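Local atomic coordinates of peptide synthetase, module 7 (PDB entry 4TX3), a protein that belongs to the condensation-domain family within a nonribosomal peptide synthetase and probably serves to recruit cytochrome P450 enzymes that crosslink the bound peptide rather than to form peptide bonds. Residues 247-252 / 446-451; 58-63 / 156-161; 206-211 / 306-311; 17-22 / 81-86. One frame throughout, in Å; residues are numbered along the deposited sequence.

Contact 1 (247-252 / 446-451)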
loop_
_atom_site.group_PDB
_atom_site.type_symbol
_atom_site.label_atom_id
_atom_site.label_comp_id
_atom_site.label_asym_id
_atom_site.label_seq_id
_atom_site.Cartn_x
_atom_site.Cartn_y
_atom_site.Cartn_z
ATOM N N HIS B 247 -13.146 -12.956 -19.913
ATOM C CA HIS B 247 -12.852 -12.554 -18.547
ATOM C C HIS B 247 -14.071 -11.846 -17.924
ATOM O O HIS B 247 -14.444 -12.126 -16.786
ATOM C CB HIS B 247 -11.610 -11.660 -18.513
ATOM C CG HIS B 247 -11.207 -11.217 -17.136
ATOM N ND1 HIS B 247 -10.198 -10.310 -16.914
ATOM C CD2 HIS B 247 -11.680 -11.561 -15.911
ATOM C CE1 HIS B 247 -10.060 -10.112 -15.613
ATOM N NE2 HIS B 247 -10.949 -10.854 -14.986
ATOM N N ALA B 248 -14.721 -10.973 -18.685
ATOM C CA ALA B 248 -15.846 -10.206 -18.160
ATOM C C ALA B 248 -17.129 -11.037 -18.067
ATOM O O ALA B 248 -17.916 -10.871 -17.130
ATOM C CB ALA B 248 -16.071 -8.948 -19.015
ATOM N N ARG B 249 -17.346 -11.931 -19.027
ATOM C CA ARG B 249 -18.491 -12.853 -18.958
ATOM C C ARG B 249 -18.411 -13.789 -17.751
ATOM O O ARG B 249 -19.432 -14.103 -17.138
ATOM C CB ARG B 249 -18.603 -13.691 -20.236
ATOM C CG ARG B 249 -19.414 -13.030 -21.331
ATOM C CD ARG B 249 -20.868 -13.450 -21.260
ATOM N NE ARG B 249 -21.237 -14.366 -22.337
ATOM C CZ ARG B 249 -22.300 -15.165 -22.299
ATOM N NH1 ARG B 249 -23.085 -15.179 -21.224
ATOM N NH2 ARG B 249 -22.560 -15.970 -23.326
ATOM N N LEU B 250 -17.200 -14.250 -17.436
ATOM C CA LEU B 250 -16.967 -15.069 -16.255
ATOM C C LEU B 250 -17.341 -14.325 -14.985
ATOM O O LEU B 250 -17.878 -14.905 -14.051
ATOM C CB LEU B 250 -15.510 -15.489 -16.169
ATOM C CG LEU B 250 -15.159 -16.941 -16.463
ATOM C CD1 LEU B 250 -13.713 -17.134 -16.092
ATOM C CD2 LEU B 250 -16.055 -17.891 -15.688
ATOM N N ALA B 251 -17.042 -13.034 -14.958
ATOM C CA ALA B 251 -17.357 -12.207 -13.809
ATOM C C ALA B 251 -18.866 -12.032 -13.640
ATOM O O ALA B 251 -19.344 -11.828 -12.532
ATOM C CB ALA B 251 -16.670 -10.852 -13.937
ATOM N N GLU B 252 -19.624 -12.106 -14.734
ATOM C CA GLU B 252 -21.079 -11.958 -14.637
ATOM C C GLU B 252 -21.694 -13.072 -13.801
ATOM O O GLU B 252 -22.615 -12.839 -13.018
ATOM C CB GLU B 252 -21.725 -11.943 -16.015
ATOM C CG GLU B 252 -21.594 -10.632 -16.750
ATOM C CD GLU B 252 -21.696 -10.823 -18.250
ATOM O OE1 GLU B 252 -20.906 -10.188 -18.978
ATOM O OE2 GLU B 252 -22.548 -11.626 -18.703
ATOM N N VAL B 446 -16.806 -22.127 -20.443
ATOM C CA VAL B 446 -17.548 -22.064 -19.214
ATOM C C VAL B 446 -18.056 -20.624 -19.026
ATOM O O VAL B 446 -19.139 -20.392 -18.482
ATOM C CB VAL B 446 -16.651 -22.582 -18.052
ATOM C CG1 VAL B 446 -16.639 -21.647 -16.897
ATOM C CG2 VAL B 446 -17.062 -23.999 -17.645
ATOM N N ALA B 447 -17.293 -19.659 -19.531
ATOM C CA ALA B 447 -17.734 -18.258 -19.538
ATOM C C ALA B 447 -18.966 -18.043 -20.406
ATOM O O ALA B 447 -19.902 -17.360 -19.999
ATOM C CB ALA B 447 -16.627 -17.359 -20.008
ATOM N N GLU B 448 -18.959 -18.601 -21.610
ATOM C CA GLU B 448 -20.121 -18.475 -22.481
ATOM C C GLU B 448 -21.300 -19.342 -22.000
ATOM O O GLU B 448 -22.457 -18.915 -22.045
ATOM C CB GLU B 448 -19.747 -18.833 -23.920
ATOM C CG GLU B 448 -20.933 -19.304 -24.751
ATOM C CD GLU B 448 -20.900 -18.812 -26.193
ATOM O OE1 GLU B 448 -19.867 -19.023 -26.866
ATOM O OE2 GLU B 448 -21.906 -18.207 -26.648
ATOM N N ASP B 449 -20.997 -20.545 -21.513
ATOM C CA ASP B 449 -22.029 -21.506 -21.120
ATOM C C ASP B 449 -21.816 -22.071 -19.718
ATOM O O ASP B 449 -21.341 -23.198 -19.554
ATOM C CB ASP B 449 -22.071 -22.647 -22.130
ATOM C CG ASP B 449 -23.143 -23.659 -21.812
ATOM O OD1 ASP B 449 -24.098 -23.320 -21.049
ATOM O OD2 ASP B 449 -23.015 -24.793 -22.335
ATOM N N PRO B 450 -22.197 -21.306 -18.693
ATOM C CA PRO B 450 -21.828 -21.687 -17.323
ATOM C C PRO B 450 -22.576 -22.929 -16.817
ATOM O O PRO B 450 -22.354 -23.358 -15.675
ATOM C CB PRO B 450 -22.186 -20.436 -16.505
ATOM C CG PRO B 450 -23.238 -19.757 -17.291
ATOM C CD PRO B 450 -23.005 -20.078 -18.741
ATOM N N GLY B 451 -23.425 -23.511 -17.665
ATOM C CA GLY B 451 -24.165 -24.710 -17.306
ATOM C C GLY B 451 -23.549 -25.971 -17.878
ATOM O O GLY B 451 -24.036 -27.087 -17.663
HETATM O O HOH W 1 -20.669 -16.391 -17.400
#
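The Arg249 chain is bent at chi2 (-93°) and chi3 (-107°), which place CD and NE, and its NH2 comes beside Glu448, while a chi1 of -108° sets CG of Leu250 against Ala447. The contact joins helix 244-255 to the C-terminal end of helix 429-448, in the C-terminal half of a condensation-type fold related to chloramphenicol acetyltransferase. The backbones are closest at Leu250 and Ala447, their CA atoms 4.6 Å apart; Leu250 CG lies 3.9 Å from Ala447 CB, in ordinary van der Waals contact. Leu250 CD2 meets Val446 CG1 at 4.0 Å, and Phe320, at the start of helix 320-334, touches both of these side chains. Leu264 of helix 261-278 also packs on Leu250. At the outer margin, the guanidinium of Arg249 has Ala447 O 3.9 Å above one face, offset toward the rim. NH2 comes near Glu448 O, but the angle is too poor for a hydrogen bond, and Glu448 OE2 is 4.1 Å from NH2, too far for a salt bridge. The attraction is therefore probably diffuse, a positive group beside the carbonyl end of a helix. A single water bridges the two backbones, donating to Arg249 O at 2.6 Å and to Ala447 O at 2.9 Å.

Contact 2 (58-63 / 156-161); sequences AALRDV and RDLAAA
Two helices of the N-terminal half of the condensation-type fold, 53-66 and 148-166, cross here with Ala59 and Ala161 at the nearest approach of their backbones. The N-to-C directions of the short segments differ by 130°, and their axes come within 8.4 Å, a close approach made possible by the two alanines. Ala59 CB meets Ala161 CB at 3.9 Å, and the same Ala161 CB rests against Asp62 CB at 3.8 Å. Next to this pair, Leu158 reaches across: its CG is anti to the backbone N (chi1 -170°), and CD1 ends 3.6 Å from Leu60 CD2 and 3.9 Å from Ala59 CB. Val63 of helix 53-66 lays its CG2 over the backbone of 157-158, 3.5 Å from Leu158 N. The interface between the segments is thus apolar, while the carboxylates at its margin find partners beyond it: Asp62 pairs with Arg165, and Asp157 with Arg66 and Arg173 as well as accepting a bond from His67. Leu60 also touches Trp123 and Cys125 of strand 123-129, which sets helix 53-66 against the five-stranded sheet. Helix 148-166 begins at the end of an HRxxxDD sequence, where active condensation domains carry HHxxxDG; helices packed together against a central sheet are the layered architecture of the chloramphenicol acetyltransferase-like fold.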
loop_
_atom_site.group_PDB
_atom_site.type_symbol
_atom_site.label_atom_id
_atom_site.label_comp_id
_atom_site.label_asym_id
_atom_site.label_seq_id
_atom_site.Cartn_x
_atom_site.Cartn_y
_atom_site.Cartn_z
ATOM N N ALA B 58 26.119 -0.123 4.229
ATOM C CA ALA B 58 25.658 0.150 5.587
ATOM C C ALA B 58 24.151 -0.061 5.670
ATOM O O ALA B 58 23.626 -0.477 6.699
ATOM C CB ALA B 58 26.027 1.572 6.009
ATOM N N ALA B 59 23.470 0.222 4.563
ATOM C CA ALA B 59 22.027 0.155 4.506
ATOM C C ALA B 59 21.553 -1.297 4.592
ATOM O O ALA B 59 20.663 -1.612 5.387
ATOM C CB ALA B 59 21.522 0.815 3.249
ATOM N N LEU B 60 22.157 -2.167 3.783
ATOM C CA LEU B 60 21.880 -3.606 3.814
ATOM C C LEU B 60 22.025 -4.153 5.234
ATOM O O LEU B 60 21.162 -4.867 5.738
ATOM C CB LEU B 60 22.820 -4.340 2.860
ATOM C CG LEU B 60 22.503 -4.089 1.384
ATOM C CD1 LEU B 60 23.691 -4.452 0.468
ATOM C CD2 LEU B 60 21.258 -4.873 1.003
ATOM N N ARG B 61 23.125 -3.781 5.874
ATOM C CA ARG B 61 23.363 -4.060 7.282
ATOM C C ARG B 61 22.231 -3.531 8.191
ATOM O O ARG B 61 21.834 -4.205 9.152
ATOM C CB ARG B 61 24.707 -3.450 7.682
ATOM C CG ARG B 61 25.400 -4.099 8.833
ATOM C CD ARG B 61 26.743 -3.411 9.087
ATOM N NE ARG B 61 27.710 -3.659 8.017
ATOM C CZ ARG B 61 28.411 -2.712 7.396
ATOM N NH1 ARG B 61 28.251 -1.428 7.719
ATOM N NH2 ARG B 61 29.269 -3.049 6.441
ATOM N N ASP B 62 21.715 -2.333 7.889
ATOM C CA ASP B 62 20.643 -1.721 8.683
ATOM C C ASP B 62 19.311 -2.431 8.522
ATOM O O ASP B 62 18.493 -2.440 9.441
ATOM C CB ASP B 62 20.453 -0.251 8.319
ATOM C CG ASP B 62 21.612 0.620 8.767
ATOM O OD1 ASP B 62 22.354 0.226 9.699
ATOM O OD2 ASP B 62 21.793 1.703 8.165
ATOM N N VAL B 63 19.081 -3.018 7.353
ATOM C CA VAL B 63 17.844 -3.737 7.150
ATOM C C VAL B 63 17.832 -4.957 8.053
ATOM O O VAL B 63 16.800 -5.300 8.626
ATOM C CB VAL B 63 17.662 -4.151 5.692
ATOM C CG1 VAL B 63 16.467 -5.120 5.531
ATOM C CG2 VAL B 63 17.485 -2.911 4.830
ATOM N N ARG B 156 11.704 -1.684 0.682
ATOM C CA ARG B 156 11.203 -0.444 1.273
ATOM C C ARG B 156 12.133 -0.057 2.404
ATOM O O ARG B 156 12.418 1.120 2.603
ATOM C CB ARG B 156 9.752 -0.574 1.765
ATOM C CG ARG B 156 8.698 -0.142 0.703
ATOM C CD ARG B 156 7.321 -0.764 0.947
ATOM N NE ARG B 156 7.074 -0.930 2.380
ATOM C CZ ARG B 156 6.219 -1.809 2.898
ATOM N NH1 ARG B 156 5.525 -2.612 2.099
ATOM N NH2 ARG B 156 6.062 -1.885 4.213
ATOM N N ASP B 157 12.649 -1.045 3.127
ATOM C CA ASP B 157 13.507 -0.731 4.264
ATOM C C ASP B 157 14.948 -0.430 3.831
ATOM O O ASP B 157 15.632 0.374 4.466
ATOM C CB ASP B 157 13.456 -1.860 5.288
ATOM C CG ASP B 157 12.136 -1.871 6.072
ATOM O OD1 ASP B 157 11.415 -0.840 6.047
ATOM O OD2 ASP B 157 11.814 -2.903 6.712
ATOM N N LEU B 158 15.395 -1.057 2.745
ATOM C CA LEU B 158 16.671 -0.713 2.111
ATOM C C LEU B 158 16.738 0.767 1.661
ATOM O O LEU B 158 17.677 1.495 1.997
ATOM C CB LEU B 158 16.920 -1.633 0.911
ATOM C CG LEU B 158 18.322 -1.527 0.323
ATOM C CD1 LEU B 158 19.347 -1.846 1.386
ATOM C CD2 LEU B 158 18.487 -2.437 -0.860
ATOM N N ALA B 159 15.724 1.190 0.909
ATOM C CA ALA B 159 15.600 2.568 0.444
ATOM C C ALA B 159 15.655 3.575 1.593
ATOM O O ALA B 159 16.355 4.587 1.505
ATOM C CB ALA B 159 14.310 2.740 -0.338
ATOM N N ALA B 160 14.905 3.307 2.657
ATOM C CA ALA B 160 14.886 4.191 3.824
ATOM C C ALA B 160 16.273 4.318 4.461
ATOM O O ALA B 160 16.716 5.424 4.801
ATOM C CB ALA B 160 13.881 3.695 4.857
ATOM N N ALA B 161 16.961 3.187 4.605
ATOM C CA ALA B 161 18.283 3.186 5.212
ATOM C C ALA B 161 19.351 3.763 4.266
ATOM O O ALA B 161 20.271 4.449 4.726
ATOM C CB ALA B 161 18.657 1.795 5.648
#

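Contact 3 (206-211 / 306-311)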
loop_
_atom_site.group_PDB
_atom_site.type_symbol
_atom_site.label_atom_id
_atom_site.label_comp_id
_atom_site.label_asym_id
_atom_site.label_seq_id
_atom_site.Cartn_x
_atom_site.Cartn_y
_atom_site.Cartn_z
ATOM N N THR B 206 -9.399 -31.318 14.149
ATOM C CA THR B 206 -10.533 -32.173 13.852
ATOM C C THR B 206 -11.110 -31.851 12.482
ATOM O O THR B 206 -11.419 -32.757 11.696
ATOM C CB THR B 206 -11.610 -32.026 14.938
ATOM O OG1 THR B 206 -11.098 -32.568 16.160
ATOM C CG2 THR B 206 -12.905 -32.732 14.553
ATOM N N PHE B 207 -11.230 -30.560 12.188
ATOM C CA PHE B 207 -11.690 -30.144 10.872
ATOM C C PHE B 207 -10.858 -30.729 9.728
ATOM O O PHE B 207 -11.411 -31.265 8.772
ATOM C CB PHE B 207 -11.689 -28.624 10.720
ATOM C CG PHE B 207 -11.989 -28.191 9.320
ATOM C CD1 PHE B 207 -13.291 -28.143 8.875
ATOM C CD2 PHE B 207 -10.965 -27.900 8.429
ATOM C CE1 PHE B 207 -13.572 -27.796 7.576
ATOM C CE2 PHE B 207 -11.245 -27.547 7.127
ATOM C CZ PHE B 207 -12.549 -27.491 6.699
ATOM N N TRP B 208 -9.542 -30.609 9.806
ATOM C CA TRP B 208 -8.718 -30.996 8.674
ATOM C C TRP B 208 -8.602 -32.502 8.528
ATOM O O TRP B 208 -8.582 -33.008 7.398
ATOM C CB TRP B 208 -7.320 -30.359 8.768
ATOM C CG TRP B 208 -7.368 -28.903 8.436
ATOM C CD1 TRP B 208 -7.261 -27.856 9.307
ATOM C CD2 TRP B 208 -7.598 -28.326 7.145
ATOM N NE1 TRP B 208 -7.392 -26.664 8.635
ATOM C CE2 TRP B 208 -7.596 -26.923 7.308
ATOM C CE3 TRP B 208 -7.793 -28.860 5.869
ATOM C CZ2 TRP B 208 -7.785 -26.045 6.243
ATOM C CZ3 TRP B 208 -7.985 -27.984 4.806
ATOM C CH2 TRP B 208 -7.978 -26.594 5.000
ATOM N N ARG B 209 -8.511 -33.221 9.645
ATOM C CA ARG B 209 -8.452 -34.681 9.590
ATOM C C ARG B 209 -9.719 -35.189 8.922
ATOM O O ARG B 209 -9.682 -36.156 8.161
ATOM C CB ARG B 209 -8.307 -35.304 10.987
ATOM C CG ARG B 209 -6.939 -35.135 11.632
ATOM C CD ARG B 209 -6.959 -35.592 13.096
ATOM N NE ARG B 209 -7.513 -36.939 13.212
ATOM C CZ ARG B 209 -6.782 -38.053 13.215
ATOM N NH1 ARG B 209 -5.457 -37.982 13.136
ATOM N NH2 ARG B 209 -7.374 -39.236 13.311
ATOM N N ASN B 210 -10.833 -34.511 9.207
ATOM C CA ASN B 210 -12.129 -34.852 8.637
ATOM C C ASN B 210 -12.242 -34.431 7.170
ATOM O O ASN B 210 -12.583 -35.248 6.310
ATOM C CB ASN B 210 -13.259 -34.214 9.457
ATOM C CG ASN B 210 -13.488 -34.915 10.812
ATOM O OD1 ASN B 210 -13.084 -36.062 11.006
ATOM N ND2 ASN B 210 -14.159 -34.224 11.738
ATOM N N HIS B 211 -11.943 -33.165 6.883
ATOM C CA HIS B 211 -11.994 -32.654 5.516
ATOM C C HIS B 211 -11.075 -33.467 4.586
ATOM O O HIS B 211 -11.466 -33.803 3.477
ATOM C CB HIS B 211 -11.615 -31.165 5.505
ATOM C CG HIS B 211 -11.671 -30.512 4.155
ATOM N ND1 HIS B 211 -12.852 -30.105 3.570
ATOM C CD2 HIS B 211 -10.687 -30.172 3.285
ATOM C CE1 HIS B 211 -12.596 -29.555 2.394
ATOM N NE2 HIS B 211 -11.287 -29.577 2.201
ATOM N N ARG B 306 0.962 -18.644 3.787
ATOM C CA ARG B 306 0.444 -19.927 4.302
ATOM C C ARG B 306 -0.287 -20.755 3.263
ATOM O O ARG B 306 -1.287 -20.294 2.686
ATOM C CB ARG B 306 -0.503 -19.650 5.452
ATOM C CG ARG B 306 -1.206 -18.358 5.222
ATOM C CD ARG B 306 -1.733 -17.756 6.470
ATOM N NE ARG B 306 -2.490 -16.583 6.108
ATOM C CZ ARG B 306 -3.674 -16.296 6.620
ATOM N NH1 ARG B 306 -4.216 -17.124 7.511
ATOM N NH2 ARG B 306 -4.323 -15.203 6.218
ATOM N N PRO B 307 0.204 -21.982 3.018
ATOM C CA PRO B 307 -0.475 -22.940 2.138
ATOM C C PRO B 307 -1.871 -23.242 2.659
ATOM O O PRO B 307 -2.111 -23.210 3.863
ATOM C CB PRO B 307 0.416 -24.182 2.197
ATOM C CG PRO B 307 1.756 -23.666 2.622
ATOM C CD PRO B 307 1.454 -22.529 3.564
ATOM N N PHE B 308 -2.779 -23.514 1.736
ATOM C CA PHE B 308 -4.200 -23.613 2.014
ATOM C C PHE B 308 -4.818 -24.558 0.968
ATOM O O PHE B 308 -5.078 -24.158 -0.178
ATOM C CB PHE B 308 -4.842 -22.220 1.975
ATOM C CG PHE B 308 -6.345 -22.231 2.079
ATOM C CD1 PHE B 308 -6.977 -22.868 3.143
ATOM C CD2 PHE B 308 -7.127 -21.603 1.112
ATOM C CE1 PHE B 308 -8.371 -22.883 3.249
ATOM C CE2 PHE B 308 -8.521 -21.612 1.198
ATOM C CZ PHE B 308 -9.146 -22.261 2.273
ATOM N N PRO B 309 -5.014 -25.829 1.352
ATOM C CA PRO B 309 -5.523 -26.886 0.475
ATOM C C PRO B 309 -7.030 -26.981 0.534
ATOM O O PRO B 309 -7.585 -26.976 1.624
ATOM C CB PRO B 309 -4.885 -28.142 1.056
ATOM C CG PRO B 309 -4.838 -27.838 2.522
ATOM C CD PRO B 309 -4.550 -26.369 2.637
ATOM N N VAL B 310 -7.684 -27.059 -0.617
ATOM C CA VAL B 310 -9.129 -27.221 -0.643
ATOM C C VAL B 310 -9.483 -28.453 -1.452
ATOM O O VAL B 310 -9.048 -28.625 -2.595
ATOM C CB VAL B 310 -9.838 -25.972 -1.198
ATOM C CG1 VAL B 310 -11.323 -26.251 -1.403
ATOM C CG2 VAL B 310 -9.639 -24.797 -0.229
ATOM N N ARG B 311 -10.239 -29.340 -0.820
ATOM C CA ARG B 311 -10.615 -30.585 -1.444
ATOM C C ARG B 311 -11.931 -30.381 -2.164
ATOM O O ARG B 311 -12.861 -29.789 -1.616
ATOM C CB ARG B 311 -10.722 -31.694 -0.403
ATOM C CG ARG B 311 -11.018 -33.056 -0.961
ATOM C CD ARG B 311 -11.248 -34.024 0.183
ATOM N NE ARG B 311 -11.334 -35.401 -0.274
ATOM C CZ ARG B 311 -11.225 -36.453 0.526
ATOM N NH1 ARG B 311 -11.026 -36.275 1.825
ATOM N NH2 ARG B 311 -11.302 -37.680 0.029
#
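His211 and Arg311 meet through two hydrogen bonds that tie the last turn of helix 200-211 to strand 306-313, in the C-terminal half of the condensation-type fold. Arg311 N donates to His211 NE2 (3.2 Å, 157°), approaching somewhat out of the ring plane; as acceptor, this nitrogen probably leaves the ring proton on ND1. The Arg311 side chain slides past the imidazole in the opposite direction, extended from CG to NE, and the guanidinium stands at 89° to the ring. NH1 donates to His211 O at 3.0 Å, with the carbonyl oxygen close to the guanidinium plane. Earlier in the strand, the outer edge of Trp208 points at the backbone: CZ3 lies 3.4 Å from Pro309 O and 3.9 Å from Pro309 CG, and CH2 is 4.1 Å from Phe308 CE1. In the second shell, Asp281 forms a salt bridge with Arg311 NH2, Ala213 O shares NH1, and His337 O takes the indole N-H, which fixes the rotation of that ring. Phe207, stacked on the His337 ring, places its CE2 3.6 Å above the plane of Trp208, over the ring centre.

Contact 4 (17-22 / 81-86)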
loop_
_atom_site.group_PDB
_atom_site.type_symbol
_atom_site.label_atom_id
_atom_site.label_comp_id
_atom_site.label_asym_id
_atom_site.label_seq_id
_atom_site.Cartn_x
_atom_site.Cartn_y
_atom_site.Cartn_z
ATOM N N VAL B 17 14.646 -20.078 21.160
ATOM C CA VAL B 17 13.533 -19.596 20.358
ATOM C C VAL B 17 13.124 -20.667 19.355
ATOM O O VAL B 17 13.957 -21.158 18.592
ATOM C CB VAL B 17 13.910 -18.294 19.621
ATOM C CG1 VAL B 17 12.790 -17.862 18.678
ATOM C CG2 VAL B 17 14.267 -17.204 20.629
ATOM N N PRO B 18 11.840 -21.051 19.358
ATOM C CA PRO B 18 11.441 -22.125 18.447
ATOM C C PRO B 18 11.303 -21.652 17.005
ATOM O O PRO B 18 11.032 -20.483 16.756
ATOM C CB PRO B 18 10.082 -22.551 18.995
ATOM C CG PRO B 18 9.529 -21.309 19.566
ATOM C CD PRO B 18 10.703 -20.560 20.154
ATOM N N LEU B 19 11.486 -22.580 16.074
ATOM C CA LEU B 19 11.081 -22.379 14.692
ATOM C C LEU B 19 9.556 -22.415 14.560
ATOM O O LEU B 19 8.881 -23.072 15.359
ATOM C CB LEU B 19 11.699 -23.457 13.804
ATOM C CG LEU B 19 13.169 -23.385 13.390
ATOM C CD1 LEU B 19 14.133 -23.531 14.546
ATOM C CD2 LEU B 19 13.446 -24.441 12.299
ATOM N N THR B 20 9.001 -21.749 13.548
ATOM C CA THR B 20 7.605 -22.021 13.201
ATOM C C THR B 20 7.544 -23.365 12.497
ATOM O O THR B 20 8.575 -23.910 12.101
ATOM C CB THR B 20 6.978 -20.970 12.275
ATOM O OG1 THR B 20 7.657 -20.989 11.010
ATOM C CG2 THR B 20 7.012 -19.570 12.897
ATOM N N ALA B 21 6.332 -23.886 12.333
ATOM C CA ALA B 21 6.129 -25.135 11.609
ATOM C C ALA B 21 6.615 -25.017 10.166
ATOM O O ALA B 21 7.220 -25.944 9.643
ATOM C CB ALA B 21 4.651 -25.550 11.655
ATOM N N ARG B 22 6.371 -23.869 9.535
ATOM C CA ARG B 22 6.832 -23.641 8.167
ATOM C C ARG B 22 8.363 -23.662 8.087
ATOM O O ARG B 22 8.924 -24.264 7.172
ATOM C CB ARG B 22 6.283 -22.319 7.623
ATOM C CG ARG B 22 6.522 -22.087 6.118
ATOM C CD ARG B 22 5.350 -21.371 5.454
ATOM N NE ARG B 22 4.099 -21.849 6.031
ATOM C CZ ARG B 22 3.287 -21.106 6.776
ATOM N NH1 ARG B 22 3.565 -19.824 6.996
ATOM N NH2 ARG B 22 2.188 -21.642 7.292
ATOM N N VAL B 81 16.841 -27.888 16.864
ATOM C CA VAL B 81 16.884 -26.654 16.080
ATOM C C VAL B 81 16.202 -25.504 16.822
ATOM O O VAL B 81 15.071 -25.633 17.301
ATOM C CB VAL B 81 16.191 -26.773 14.718
ATOM C CG1 VAL B 81 16.862 -25.829 13.722
ATOM C CG2 VAL B 81 16.208 -28.171 14.221
ATOM N N HIS B 82 16.883 -24.374 16.901
ATOM C CA HIS B 82 16.270 -23.189 17.452
ATOM C C HIS B 82 16.699 -22.001 16.591
ATOM O O HIS B 82 17.625 -22.105 15.796
ATOM C CB HIS B 82 16.675 -23.007 18.911
ATOM C CG HIS B 82 18.155 -22.951 19.111
ATOM N ND1 HIS B 82 18.962 -24.064 19.001
ATOM C CD2 HIS B 82 18.983 -21.907 19.356
ATOM C CE1 HIS B 82 20.224 -23.709 19.190
ATOM N NE2 HIS B 82 20.260 -22.405 19.411
ATOM N N GLN B 83 16.005 -20.883 16.723
ATOM C CA GLN B 83 16.438 -19.671 16.051
ATOM C C GLN B 83 17.511 -18.981 16.894
ATOM O O GLN B 83 17.236 -18.507 17.992
ATOM C CB GLN B 83 15.255 -18.734 15.802
ATOM C CG GLN B 83 14.127 -19.386 15.040
ATOM C CD GLN B 83 13.145 -18.385 14.462
ATOM O OE1 GLN B 83 13.528 -17.474 13.734
ATOM N NE2 GLN B 83 11.862 -18.544 14.805
ATOM N N HIS B 84 18.738 -18.961 16.389
ATOM C CA HIS B 84 19.799 -18.201 17.030
ATOM C C HIS B 84 19.925 -16.781 16.438
ATOM O O HIS B 84 20.419 -16.584 15.319
ATOM C CB HIS B 84 21.139 -18.925 16.918
ATOM C CG HIS B 84 22.223 -18.282 17.727
ATOM N ND1 HIS B 84 22.979 -18.976 18.646
ATOM C CD2 HIS B 84 22.653 -16.997 17.782
ATOM C CE1 HIS B 84 23.837 -18.152 19.219
ATOM N NE2 HIS B 84 23.658 -16.945 18.715
ATOM N N ILE B 85 19.511 -15.796 17.220
ATOM C CA ILE B 85 19.466 -14.419 16.762
ATOM C C ILE B 85 20.770 -13.696 17.078
ATOM O O ILE B 85 21.080 -13.435 18.226
ATOM C CB ILE B 85 18.267 -13.699 17.406
ATOM C CG1 ILE B 85 16.970 -14.420 17.005
ATOM C CG2 ILE B 85 18.239 -12.229 17.031
ATOM C CD1 ILE B 85 15.749 -14.019 17.838
ATOM N N HIS B 86 21.541 -13.386 16.048
ATOM C CA HIS B 86 22.780 -12.639 16.216
ATOM C C HIS B 86 22.503 -11.137 16.347
ATOM O O HIS B 86 21.485 -10.647 15.854
ATOM C CB HIS B 86 23.721 -12.914 15.037
ATOM C CG HIS B 86 24.037 -14.366 14.842
ATOM N ND1 HIS B 86 25.183 -14.954 15.339
ATOM C CD2 HIS B 86 23.346 -15.357 14.223
ATOM C CE1 HIS B 86 25.190 -16.239 15.027
ATOM N NE2 HIS B 86 24.088 -16.511 14.348
HETATM O O HOH W 2 17.379 -19.550 20.382
HETATM O O HOH W 3 12.288 -24.970 17.166
#
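The Gln83 side chain crosses Val17 obliquely and reaches Pro18 at its tip. CB packs on Val17 CG1 at 3.9 Å; CG, anti to the carbonyl carbon (chi1 -55°), lies 3.7 Å from Pro18 O. The chain stays extended beyond CG, and NE2 at the tip donates to Pro18 O (2.9 Å, nearly straight at 170°), with that oxygen in the amide plane. OE1 turns to Gln23 NE2 in a weak bond. At the root of the same residue, Gln83 N gives a 2.8 Å bond to Val17 O. Leu19 holds the other flank: its CD1 sits 3.7 Å from Val81 CG1, and Trp27 of helix 21-28 touches both residues. Two waters add bridges, one from Val17 N to Gln83 O, the other from Leu19 N to Val81 O. Thr20 then starts helix 21-28 as its N-cap, with Gln23 OE1 bonded back to Thr20 N as in a capping box. Carbonyls of Val17 and Pro18 take an N-H each from Gln83, and water joins the N-H of Val17 and Leu19 to carbonyls of 81-86, all without formal charge, so this linkage should depend little on the ionisation of nearby groups.

In the fold
The four contacts form two interleaved pairs: contact 4 and contact 2 alternate along the N-terminal half of the chain, contact 3 and contact 1 along the C-terminal half. Contact 2, on helices against the five-stranded sheet, and contact 1 lie on opposite sides of the chain's centre, about 47 Å apart between centres. Helix 320-334 borders both contact 1 and contact 3, whose centres are about 29 Å apart. Between the halves, contacts 3 and 4 touch directly, Arg22 packing on Arg306 and Pro307, with Pro307 CD 3.7 Å from Arg22 NE. This junction links the two lobes of the condensation-type fold, each lobe holding one of the crossing pairs.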